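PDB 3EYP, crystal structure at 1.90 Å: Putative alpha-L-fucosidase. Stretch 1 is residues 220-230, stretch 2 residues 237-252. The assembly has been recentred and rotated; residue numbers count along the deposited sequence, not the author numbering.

Stretch 1 (220-230) CWATTDSVAIR
Stretch 2 (237-252) KGLNEGMLDGDAYIPA

Two aromatic rings, one from each stretch, anchor the apolar part of this contact. Trp 221 (chi1 m, chi2 98°) lays its indole against the second stretch: Leu 244 (t, p) sets CD1 over the six-membered ring, 3.6 Å from CZ3 of Trp 221, and its N lies over the same residue's ring. Tyr 249 (t, chi2 106°) covers Ala 222, whose CB sits over the ring face 3.4 Å from CZ. Farther along, Ile 229 (m, t) meets Ile 250 (m, t), CD1 to CD1 at 3.5 Å, and Ala 228 CB lies 4.0 Å from Leu 239 CD2.

The backbone register is antiparallel. Thr 223 faces Tyr 249 as a non-hydrogen-bonded pair, CA to CA 4.3 Å; Thr 224 faces Ala 248 as the hydrogen-bonded pair, CA to CA 5.5 Å, with Thr 224 N to Ala 248 O at 2.9 Å and Ala 248 N to Thr 224 O at 3.0 Å. Their side chains take alternate faces, Thr 223 with Tyr 249 and Thr 224 with Ala 248.

On its other side the first stretch binds the chain leaving helix 237-240: Trp 221 N donates to Glu 241 O (2.7 Å) and Met 243 N to Thr 223 O (2.8 Å). Between them Gly 242 turns with phi 74°, psi -167°; a CB there would clash with Trp 221 O and Thr 223 O. A type I turn, Met 243 to Gly 246, then leads back, and Gly 246 passes 3.7 Å from Thr 224, CA to CA, too close for a CB.

Both threonine hydroxyls donate to backbone oxygens: Thr 223 OG1 (p) to Met 243 O, 2.7 Å, and Thr 224 OG1 (t) to Gly 238 O, 2.6 Å.

At the polar edge Asp 247 N donates to Asp 225 OD1 and Ser 226 N to Asp 247 OD1, each 2.9 Å; backbone amides thus serve both neighbouring carboxylates.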

ATOM      1  N   CYS A 220     -12.576   3.191  -5.131  1.00 41.26           N
ATOM      2  CA  CYS A 220     -11.974   3.149  -3.830  1.00 41.30           C
ATOM      3  C   CYS A 220     -11.623   4.576  -3.417  1.00 41.74           C
ATOM      4  O   CYS A 220     -10.641   5.124  -3.868  1.00 43.76           O
ATOM      5  CB  CYS A 220     -10.716   2.251  -3.859  1.00 40.60           C
ATOM      6  SG  CYS A 220      -9.913   2.112  -2.233  1.00 41.47           S
ATOM      7  N   TRP A 221     -12.416   5.139  -2.522  1.00 41.24           N
ATOM      8  CA  TRP A 221     -12.167   6.488  -2.003  1.00 41.24           C
ATOM      9  C   TRP A 221     -11.200   6.447  -0.830  1.00 41.38           C
ATOM     10  O   TRP A 221     -11.110   5.434  -0.093  1.00 39.08           O
ATOM     11  CB  TRP A 221     -13.465   7.181  -1.574  1.00 42.19           C
ATOM     12  CG  TRP A 221     -14.551   7.071  -2.575  1.00 42.65           C
ATOM     13  CD1 TRP A 221     -15.565   6.167  -2.559  1.00 39.75           C
ATOM     14  CD2 TRP A 221     -14.713   7.836  -3.782  1.00 43.89           C
ATOM     15  NE1 TRP A 221     -16.357   6.336  -3.661  1.00 43.94           N
ATOM     16  CE2 TRP A 221     -15.873   7.358  -4.419  1.00 41.48           C
ATOM     17  CE3 TRP A 221     -14.020   8.895  -4.368  1.00 44.11           C
ATOM     18  CZ2 TRP A 221     -16.328   7.875  -5.632  1.00 44.28           C
ATOM     19  CZ3 TRP A 221     -14.492   9.420  -5.586  1.00 42.80           C
ATOM     20  CH2 TRP A 221     -15.624   8.917  -6.187  1.00 43.20           C
ATOM     21  N   ALA A 222     -10.467   7.553  -0.662  1.00 40.63           N
ATOM     22  CA  ALA A 222      -9.499   7.630   0.410  1.00 39.15           C
ATOM     23  C   ALA A 222     -10.216   7.869   1.711  1.00 38.06           C
ATOM     24  O   ALA A 222      -9.660   7.663   2.798  1.00 37.99           O
ATOM     25  CB  ALA A 222      -8.483   8.739   0.155  1.00 38.63           C
ATOM     26  N   THR A 223     -11.408   8.444   1.574  1.00 38.63           N
ATOM     27  CA  THR A 223     -12.325   8.704   2.682  1.00 38.83           C
ATOM     28  C   THR A 223     -13.278   7.547   2.937  1.00 38.85           C
ATOM     29  O   THR A 223     -13.710   6.820   2.014  1.00 38.57           O
ATOM     30  CB  THR A 223     -13.201  10.001   2.427  1.00 39.56           C
ATOM     31  OG1 THR A 223     -13.828   9.955   1.119  1.00 39.16           O
ATOM     32  CG2 THR A 223     -12.361  11.244   2.545  1.00 36.56           C
ATOM     33  N   THR A 224     -13.661   7.450   4.200  1.00 39.20           N
ATOM     34  CA  THR A 224     -14.692   6.530   4.661  1.00 40.68           C
ATOM     35  C   THR A 224     -15.130   6.944   6.059  1.00 41.32           C
ATOM     36  O   THR A 224     -14.520   7.814   6.672  1.00 43.27           O
ATOM     37  CB  THR A 224     -14.252   4.988   4.631  1.00 41.44           C
ATOM     38  OG1 THR A 224     -15.425   4.158   4.609  1.00 41.38           O
ATOM     39  CG2 THR A 224     -13.341   4.564   5.818  1.00 42.08           C
ATOM     40  N   ASP A 225     -16.146   6.287   6.562  1.00 40.84           N
ATOM     41  CA  ASP A 225     -16.632   6.573   7.921  1.00 42.31           C
ATOM     42  C   ASP A 225     -15.754   5.795   8.895  1.00 44.00           C
ATOM     43  O   ASP A 225     -15.434   4.640   8.649  1.00 44.73           O
ATOM     44  CB  ASP A 225     -18.087   6.172   8.104  1.00 40.40           C
ATOM     45  CG  ASP A 225     -19.081   7.216   7.530  1.00 44.32           C
ATOM     46  OD1 ASP A 225     -18.655   8.337   7.172  1.00 37.36           O
ATOM     47  OD2 ASP A 225     -20.298   6.871   7.388  1.00 42.32           O
ATOM     48  N   SER A 226     -15.380   6.415  10.005  1.00 45.66           N
ATOM     49  CA  SER A 226     -14.443   5.743  10.912  1.00 47.65           C
ATOM     50  C   SER A 226     -15.053   4.518  11.564  1.00 47.68           C
ATOM     51  O   SER A 226     -14.335   3.629  12.053  1.00 48.98           O
ATOM     52  CB  SER A 226     -13.888   6.690  11.955  1.00 47.85           C
ATOM     53  OG  SER A 226     -14.865   6.954  12.908  1.00 50.51           O
ATOM     54  N   VAL A 227     -16.376   4.457  11.528  1.00 47.38           N
ATOM     55  CA  VAL A 227     -17.124   3.291  12.088  1.00 46.52           C
ATOM     56  C   VAL A 227     -16.873   2.021  11.283  1.00 45.64           C
ATOM     57  O   VAL A 227     -16.929   0.886  11.807  1.00 44.80           O
ATOM     58  CB  VAL A 227     -18.639   3.602  12.264  1.00 47.44           C
ATOM     59  CG1 VAL A 227     -19.365   3.644  10.903  1.00 47.77           C
ATOM     60  CG2 VAL A 227     -19.297   2.611  13.228  1.00 48.02           C
ATOM     61  N   ALA A 228     -16.490   2.217  10.032  1.00 42.90           N
ATOM     62  CA  ALA A 228     -16.221   1.076   9.170  1.00 42.93           C
ATOM     63  C   ALA A 228     -14.997   0.361   9.682  1.00 43.50           C
ATOM     64  O   ALA A 228     -14.928  -0.832   9.644  1.00 43.17           O
ATOM     65  CB  ALA A 228     -16.042   1.463   7.693  1.00 42.65           C
ATOM     66  N   ILE A 229     -14.008   1.123  10.136  1.00 43.09           N
ATOM     67  CA  ILE A 229     -12.798   0.524  10.644  1.00 43.67           C
ATOM     68  C   ILE A 229     -13.133  -0.233  11.920  1.00 43.97           C
ATOM     69  O   ILE A 229     -12.740  -1.389  12.128  1.00 44.46           O
ATOM     70  CB  ILE A 229     -11.691   1.584  10.871  1.00 42.99           C
ATOM     71  CG1 ILE A 229     -11.275   2.109   9.488  1.00 44.40           C
ATOM     72  CG2 ILE A 229     -10.514   0.971  11.715  1.00 43.94           C
ATOM     73  CD1 ILE A 229     -10.446   3.396   9.481  1.00 45.39           C
ATOM     74  N   ARG A 230     -13.914   0.447  12.733  1.00 45.19           N
ATOM     75  CA  ARG A 230     -14.280  -0.044  14.062  1.00 46.43           C
ATOM     76  C   ARG A 230     -15.008  -1.376  13.958  1.00 47.57           C
ATOM     77  O   ARG A 230     -14.627  -2.345  14.580  1.00 47.45           O
ATOM     78  CB  ARG A 230     -15.138   0.948  14.841  1.00 45.48           C
ATOM     79  CG  ARG A 230     -15.239   0.584  16.337  1.00 45.85           C
ATOM     80  CD  ARG A 230     -16.277   1.407  16.978  1.00 47.07           C
ATOM     81  NE  ARG A 230     -17.621   1.001  16.546  1.00 48.92           N
ATOM     82  CZ  ARG A 230     -18.716   1.708  16.802  1.00 53.02           C
ATOM     83  NH1 ARG A 230     -19.889   1.291  16.387  1.00 50.35           N
ATOM     84  NH2 ARG A 230     -18.618   2.835  17.506  1.00 55.46           N
ATOM     85  N   LYS A 237     -17.903  -3.102   2.342  1.00 43.89           N
ATOM     86  CA  LYS A 237     -17.934  -2.098   1.284  1.00 44.18           C
ATOM     87  C   LYS A 237     -17.304  -0.806   1.749  1.00 42.12           C
ATOM     88  O   LYS A 237     -16.506  -0.200   1.069  1.00 42.08           O
ATOM     89  CB  LYS A 237     -19.343  -1.842   0.807  1.00 46.45           C
ATOM     90  CG  LYS A 237     -19.406  -0.798  -0.259  1.00 50.02           C
ATOM     91  CD  LYS A 237     -20.858  -0.355  -0.468  1.00 54.71           C
ATOM     92  CE  LYS A 237     -21.485  -0.990  -1.655  1.00 58.51           C
ATOM     93  NZ  LYS A 237     -22.779  -0.216  -1.964  1.00 60.97           N
ATOM     94  N   GLY A 238     -17.646  -0.425   2.956  1.00 41.83           N
ATOM     95  CA  GLY A 238     -17.093   0.768   3.590  1.00 41.83           C
ATOM     96  C   GLY A 238     -15.576   0.759   3.657  1.00 41.82           C
ATOM     97  O   GLY A 238     -14.917   1.802   3.623  1.00 41.64           O
ATOM     98  N   LEU A 239     -15.016  -0.441   3.773  1.00 41.52           N
ATOM     99  CA  LEU A 239     -13.572  -0.565   3.837  1.00 40.74           C
ATOM    100  C   LEU A 239     -12.994  -0.681   2.457  1.00 40.37           C
ATOM    101  O   LEU A 239     -11.984  -0.085   2.144  1.00 41.09           O
ATOM    102  CB  LEU A 239     -13.154  -1.756   4.710  1.00 41.35           C
ATOM    103  CG  LEU A 239     -13.379  -1.691   6.233  1.00 41.42           C
ATOM    104  CD1 LEU A 239     -12.888  -2.961   6.909  1.00 44.72           C
ATOM    105  CD2 LEU A 239     -12.658  -0.497   6.814  1.00 42.59           C
ATOM    106  N   ASN A 240     -13.607  -1.514   1.646  1.00 40.11           N
ATOM    107  CA  ASN A 240     -13.056  -1.871   0.340  1.00 41.49           C
ATOM    108  C   ASN A 240     -13.213  -0.704  -0.692  1.00 41.44           C
ATOM    109  O   ASN A 240     -12.348  -0.462  -1.501  1.00 41.73           O
ATOM    110  CB  ASN A 240     -13.720  -3.158  -0.184  1.00 41.50           C
ATOM    111  CG  ASN A 240     -13.104  -3.689  -1.436  1.00 42.59           C
ATOM    112  OD1 ASN A 240     -13.748  -3.645  -2.504  1.00 39.86           O
ATOM    113  ND2 ASN A 240     -11.851  -4.265  -1.336  1.00 40.09           N
ATOM    114  N   GLU A 241     -14.365  -0.053  -0.649  1.00 43.05           N
ATOM    115  CA  GLU A 241     -14.705   1.081  -1.557  1.00 42.77           C
ATOM    116  C   GLU A 241     -14.551   2.438  -0.934  1.00 41.69           C
ATOM    117  O   GLU A 241     -14.379   3.449  -1.610  1.00 41.27           O
ATOM    118  CB  GLU A 241     -16.117   0.918  -2.120  1.00 43.87           C
ATOM    119  CG  GLU A 241     -16.168  -0.315  -3.048  1.00 46.37           C
ATOM    120  CD  GLU A 241     -17.487  -0.584  -3.760  1.00 48.77           C
ATOM    121  OE1 GLU A 241     -18.344   0.322  -3.780  1.00 48.55           O
ATOM    122  OE2 GLU A 241     -17.642  -1.721  -4.290  1.00 49.02           O
ATOM    123  N   GLY A 242     -14.733   2.464   0.367  1.00 40.42           N
ATOM    124  CA  GLY A 242     -14.726   3.665   1.102  1.00 40.49           C
ATOM    125  C   GLY A 242     -16.047   4.362   0.783  1.00 40.08           C
ATOM    126  O   GLY A 242     -16.954   3.750   0.259  1.00 38.30           O
ATOM    127  N   MET A 243     -16.124   5.619   1.164  1.00 39.07           N
ATOM    128  CA  MET A 243     -17.324   6.446   0.901  1.00 39.83           C
ATOM    129  C   MET A 243     -16.937   7.873   0.490  1.00 41.09           C
ATOM    130  O   MET A 243     -16.101   8.531   1.137  1.00 40.47           O
ATOM    131  CB  MET A 243     -18.236   6.510   2.159  1.00 39.86           C
ATOM    132  CG  MET A 243     -18.549   5.171   2.909  1.00 37.70           C
ATOM    133  SD  MET A 243     -19.301   5.387   4.530  1.00 36.30           S
ATOM    134  CE  MET A 243     -18.832   3.799   5.278  1.00 46.32           C
ATOM    135  N   LEU A 244     -17.558   8.369  -0.570  1.00 43.17           N
ATOM    136  CA  LEU A 244     -17.280   9.757  -1.018  1.00 44.09           C
ATOM    137  C   LEU A 244     -17.622  10.730   0.092  1.00 43.88           C
ATOM    138  O   LEU A 244     -16.935  11.736   0.335  1.00 43.92           O
ATOM    139  CB  LEU A 244     -18.096  10.096  -2.268  1.00 45.61           C
ATOM    140  CG  LEU A 244     -17.856  11.460  -2.906  1.00 47.39           C
ATOM    141  CD1 LEU A 244     -16.413  11.512  -3.339  1.00 44.87           C
ATOM    142  CD2 LEU A 244     -18.847  11.669  -4.115  1.00 47.50           C
ATOM    143  N   ASP A 245     -18.693  10.404   0.798  1.00 44.02           N
ATOM    144  CA  ASP A 245     -19.218  11.238   1.934  1.00 43.19           C
ATOM    145  C   ASP A 245     -18.693  10.750   3.296  1.00 42.77           C
ATOM    146  O   ASP A 245     -19.218  11.085   4.369  1.00 39.54           O
ATOM    147  CB  ASP A 245     -20.764  11.296   1.956  1.00 43.63           C
ATOM    148  CG  ASP A 245     -21.427   9.934   2.137  1.00 47.76           C
ATOM    149  OD1 ASP A 245     -20.767   8.883   1.964  1.00 46.59           O
ATOM    150  OD2 ASP A 245     -22.632   9.903   2.442  1.00 50.09           O
ATOM    151  N   GLY A 246     -17.647   9.939   3.239  1.00 42.22           N
ATOM    152  CA  GLY A 246     -16.972   9.485   4.511  1.00 42.77           C
ATOM    153  C   GLY A 246     -16.506  10.602   5.404  1.00 41.58           C
ATOM    154  O   GLY A 246     -16.031  11.649   4.956  1.00 42.33           O
ATOM    155  N   ASP A 247     -16.624  10.354   6.693  1.00 41.51           N
ATOM    156  CA  ASP A 247     -16.295  11.331   7.737  1.00 40.41           C
ATOM    157  C   ASP A 247     -14.821  11.479   8.095  1.00 40.48           C
ATOM    158  O   ASP A 247     -14.459  12.388   8.835  1.00 40.98           O
ATOM    159  CB  ASP A 247     -17.111  11.173   9.027  1.00 41.18           C
ATOM    160  CG  ASP A 247     -16.805   9.887   9.806  1.00 42.80           C
ATOM    161  OD1 ASP A 247     -15.725   9.307   9.639  1.00 43.16           O
ATOM    162  OD2 ASP A 247     -17.680   9.478  10.614  1.00 46.95           O
ATOM    163  N   ALA A 248     -14.000  10.628   7.499  1.00 39.58           N
ATOM    164  CA  ALA A 248     -12.573  10.565   7.751  1.00 38.89           C
ATOM    165  C   ALA A 248     -11.761  10.282   6.538  1.00 38.68           C
ATOM    166  O   ALA A 248     -12.127   9.480   5.675  1.00 40.57           O
ATOM    167  CB  ALA A 248     -12.262   9.507   8.879  1.00 39.97           C
ATOM    168  N   TYR A 249     -10.571  10.854   6.505  1.00 39.81           N
ATOM    169  CA  TYR A 249      -9.612  10.623   5.392  1.00 39.44           C
ATOM    170  C   TYR A 249      -8.595   9.631   5.916  1.00 39.69           C
ATOM    171  O   TYR A 249      -7.747   9.957   6.745  1.00 39.26           O
ATOM    172  CB  TYR A 249      -8.957  11.908   4.944  1.00 40.21           C
ATOM    173  CG  TYR A 249      -8.276  11.815   3.593  1.00 40.48           C
ATOM    174  CD1 TYR A 249      -8.838  12.405   2.464  1.00 39.73           C
ATOM    175  CD2 TYR A 249      -7.053  11.154   3.450  1.00 40.93           C
ATOM    176  CE1 TYR A 249      -8.212  12.300   1.214  1.00 40.11           C
ATOM    177  CE2 TYR A 249      -6.434  11.056   2.220  1.00 41.67           C
ATOM    178  CZ  TYR A 249      -7.003  11.619   1.106  1.00 41.67           C
ATOM    179  OH  TYR A 249      -6.354  11.515  -0.143  1.00 42.98           O
ATOM    180  N   ILE A 250      -8.823   8.397   5.535  1.00 39.29           N
ATOM    181  CA  ILE A 250      -7.998   7.237   5.980  1.00 37.60           C
ATOM    182  C   ILE A 250      -7.933   6.285   4.821  1.00 37.02           C
ATOM    183  O   ILE A 250      -8.799   5.382   4.681  1.00 36.98           O
ATOM    184  CB  ILE A 250      -8.600   6.511   7.200  1.00 37.75           C
ATOM    185  CG1 ILE A 250      -9.004   7.474   8.307  1.00 40.42           C
ATOM    186  CG2 ILE A 250      -7.585   5.521   7.778  1.00 37.48           C
ATOM    187  CD1 ILE A 250      -9.980   6.911   9.339  1.00 43.64           C
ATOM    188  N   PRO A 251      -6.950   6.484   3.940  1.00 36.39           N
ATOM    189  CA  PRO A 251      -6.938   5.730   2.730  1.00 37.05           C
ATOM    190  C   PRO A 251      -6.649   4.240   2.940  1.00 37.91           C
ATOM    191  O   PRO A 251      -6.083   3.844   3.953  1.00 39.23           O
ATOM    192  CB  PRO A 251      -5.819   6.363   1.896  1.00 37.60           C
ATOM    193  CG  PRO A 251      -5.100   7.268   2.772  1.00 37.94           C
ATOM    194  CD  PRO A 251      -5.854   7.465   4.038  1.00 37.31           C
ATOM    195  N   ALA A 252      -7.098   3.454   2.002  1.00 38.41           N
ATOM    196  CA  ALA A 252      -6.903   1.991   2.019  1.00 38.82           C
ATOM    197  C   ALA A 252      -5.479   1.566   1.716  1.00 39.46           C
ATOM    198  O   ALA A 252      -4.842   1.963   0.711  1.00 40.38           O
ATOM    199  CB  ALA A 252      -7.862   1.287   1.040  1.00 37.68           C
TER
HETATM  200  O   HOH W   1      -8.073   4.469  -0.525  1.00 38.47           O
HETATM  201  O   HOH W   2     -20.352  10.177   6.687  1.00 46.56           O
HETATM  202  O   HOH W   3     -18.106   7.079  11.593  1.00 46.50           O